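Side-chain contact in XRE-family like protein (Pseudomonas syringae pv. tomato, PDB 3F6W), which probably binds DNA through a helix-turn-helix domain, as an XRE-family-like protein of the kind that regulates transcription: residues K31-R36 / S42-T47. Numbering follows the deposited sequence.
Sequences KELAAR and SFVSKT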
loop_
_atom_site.group_PDB
_atom_site.type_symbol
_atom_site.label_atom_id
_atom_site.label_comp_id
_atom_site.label_asym_id
_atom_site.label_seq_id
_atom_site.Cartn_x
_atom_site.Cartn_y
_atom_site.Cartn_z
ATOM N N LYS A 31 27.543 -4.896 -5.519
ATOM C CA LYS A 31 28.925 -4.589 -5.161
ATOM C C LYS A 31 29.414 -3.338 -5.887
ATOM O O LYS A 31 30.050 -2.472 -5.292
ATOM C CB LYS A 31 29.826 -5.789 -5.459
ATOM C CG LYS A 31 31.274 -5.615 -5.042
ATOM C CD LYS A 31 32.034 -6.924 -5.199
ATOM C CE LYS A 31 33.487 -6.791 -4.767
ATOM N NZ LYS A 31 34.305 -6.057 -5.774
ATOM N N GLU A 32 29.076 -3.227 -7.168
ATOM C CA GLU A 32 29.439 -2.056 -7.961
ATOM C C GLU A 32 28.723 -0.781 -7.506
ATOM O O GLU A 32 29.327 0.292 -7.454
ATOM C CB GLU A 32 29.158 -2.316 -9.442
ATOM C CG GLU A 32 29.311 -1.097 -10.340
ATOM C CD GLU A 32 30.756 -0.764 -10.643
ATOM O OE1 GLU A 32 31.009 0.323 -11.202
ATOM O OE2 GLU A 32 31.638 -1.590 -10.328
ATOM N N LEU A 33 27.429 -0.896 -7.201
ATOM C CA LEU A 33 26.682 0.246 -6.691
ATOM C C LEU A 33 27.309 0.727 -5.389
ATOM O O LEU A 33 27.524 1.922 -5.200
ATOM C CB LEU A 33 25.203 -0.108 -6.481
ATOM C CG LEU A 33 24.345 1.011 -5.877
ATOM C CD1 LEU A 33 24.536 2.305 -6.641
ATOM C CD2 LEU A 33 22.884 0.603 -5.829
ATOM N N ALA A 34 27.601 -0.210 -4.491
ATOM C CA ALA A 34 28.212 0.139 -3.207
ATOM C C ALA A 34 29.541 0.875 -3.396
ATOM O O ALA A 34 29.794 1.898 -2.756
ATOM C CB ALA A 34 28.379 -1.105 -2.337
ATOM N N ALA A 35 30.383 0.372 -4.296
ATOM C CA ALA A 35 31.640 1.048 -4.597
ATOM C C ALA A 35 31.393 2.496 -5.009
ATOM O O ALA A 35 32.051 3.415 -4.511
ATOM C CB ALA A 35 32.415 0.302 -5.680
ATOM N N ARG A 36 30.432 2.714 -5.903
ATOM C CA ARG A 36 30.139 4.076 -6.344
ATOM C C ARG A 36 29.690 4.956 -5.178
ATOM O O ARG A 36 29.995 6.145 -5.140
ATOM C CB ARG A 36 29.054 4.078 -7.422
ATOM C CG ARG A 36 29.527 3.539 -8.762
ATOM C CD ARG A 36 28.413 3.565 -9.791
ATOM N NE ARG A 36 28.783 2.822 -10.989
ATOM C CZ ARG A 36 28.096 2.845 -12.124
ATOM N NH1 ARG A 36 26.997 3.580 -12.221
ATOM N NH2 ARG A 36 28.512 2.134 -13.164
ATOM N N SER A 42 26.915 -4.421 2.000
ATOM C CA SER A 42 25.809 -4.693 2.918
ATOM C C SER A 42 24.805 -3.545 2.921
ATOM O O SER A 42 23.607 -3.773 3.105
ATOM C CB SER A 42 26.315 -4.978 4.338
ATOM O OG SER A 42 27.128 -3.919 4.823
ATOM N N PHE A 43 25.278 -2.325 2.688
ATOM C CA PHE A 43 24.368 -1.174 2.613
ATOM C C PHE A 43 23.326 -1.371 1.513
ATOM O O PHE A 43 22.120 -1.161 1.706
ATOM C CB PHE A 43 25.152 0.109 2.336
ATOM C CG PHE A 43 24.282 1.322 2.159
ATOM C CD1 PHE A 43 23.789 2.000 3.262
ATOM C CD2 PHE A 43 23.956 1.788 0.890
ATOM C CE1 PHE A 43 22.995 3.119 3.106
ATOM C CE2 PHE A 43 23.162 2.903 0.728
ATOM C CZ PHE A 43 22.684 3.571 1.846
ATOM N N VAL A 44 23.805 -1.762 0.342
ATOM C CA VAL A 44 22.935 -1.949 -0.802
ATOM C C VAL A 44 22.056 -3.168 -0.601
ATOM O O VAL A 44 20.845 -3.108 -0.812
ATOM C CB VAL A 44 23.749 -2.085 -2.100
ATOM C CG1 VAL A 44 22.824 -2.412 -3.264
ATOM C CG2 VAL A 44 24.490 -0.792 -2.364
ATOM N N SER A 45 22.654 -4.279 -0.163
ATOM C CA SER A 45 21.866 -5.492 0.001
ATOM C C SER A 45 20.778 -5.346 1.076
ATOM O O SER A 45 19.660 -5.810 0.895
ATOM C CB SER A 45 22.757 -6.713 0.270
ATOM O OG SER A 45 23.539 -6.529 1.433
ATOM N N LYS A 46 21.094 -4.691 2.185
ATOM C CA LYS A 46 20.099 -4.505 3.246
ATOM C C LYS A 46 19.022 -3.508 2.825
ATOM O O LYS A 46 17.858 -3.609 3.227
ATOM C CB LYS A 46 20.768 -4.033 4.542
ATOM C CG LYS A 46 21.526 -5.142 5.267
ATOM C CD LYS A 46 21.908 -4.734 6.669
ATOM C CE LYS A 46 22.469 -5.917 7.437
ATOM N NZ LYS A 46 22.850 -5.532 8.814
ATOM N N THR A 47 19.414 -2.526 2.023
ATOM C CA THR A 47 18.440 -1.590 1.483
ATOM C C THR A 47 17.455 -2.361 0.602
ATOM O O THR A 47 16.227 -2.259 0.764
ATOM C CB THR A 47 19.117 -0.486 0.659
ATOM O OG1 THR A 47 19.826 0.398 1.532
ATOM C CG2 THR A 47 18.072 0.318 -0.095
#
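V44 meets L33 and A34 of helix 30-37 with both of its methyl groups. CG2 does most of the work: it lies 3.8 Å from the backbone N of A34 and almost as near to CB of A34 and CG of L33. The second methyl, CG1, is anti to the backbone N of V44 (chi1 175°), which places it against L33, 4.0 Å from CD2. The side chains of L33 and V44 meet obliquely. At A34 the small CB lets the valine methyl come right up to the helix backbone. The three touching residues are buried and their side chains apolar; L33 continues onto F62 and I66 of helix 56-66. The bond leaving the CA of F43 also heads toward helix 30-37, but the ring makes no close contact with 31-36; one face is taken by OG1 of T47, 4.2 Å above the ring centre. That hydroxyl also donates to O of F43 (2.8 Å), which accepts the backbone N-H of T47 as well, from the opposite face of the carbonyl plane. On the outer side, K31, E32, A35, S42 and K46 are exposed and contribute little or nothing to the packing. Two short helices joined by a brief linker and packed through small and branched apolar residues form the helix-turn-helix of XRE-family proteins, in which helix 41-48 corresponds to the helix that generally reads DNA.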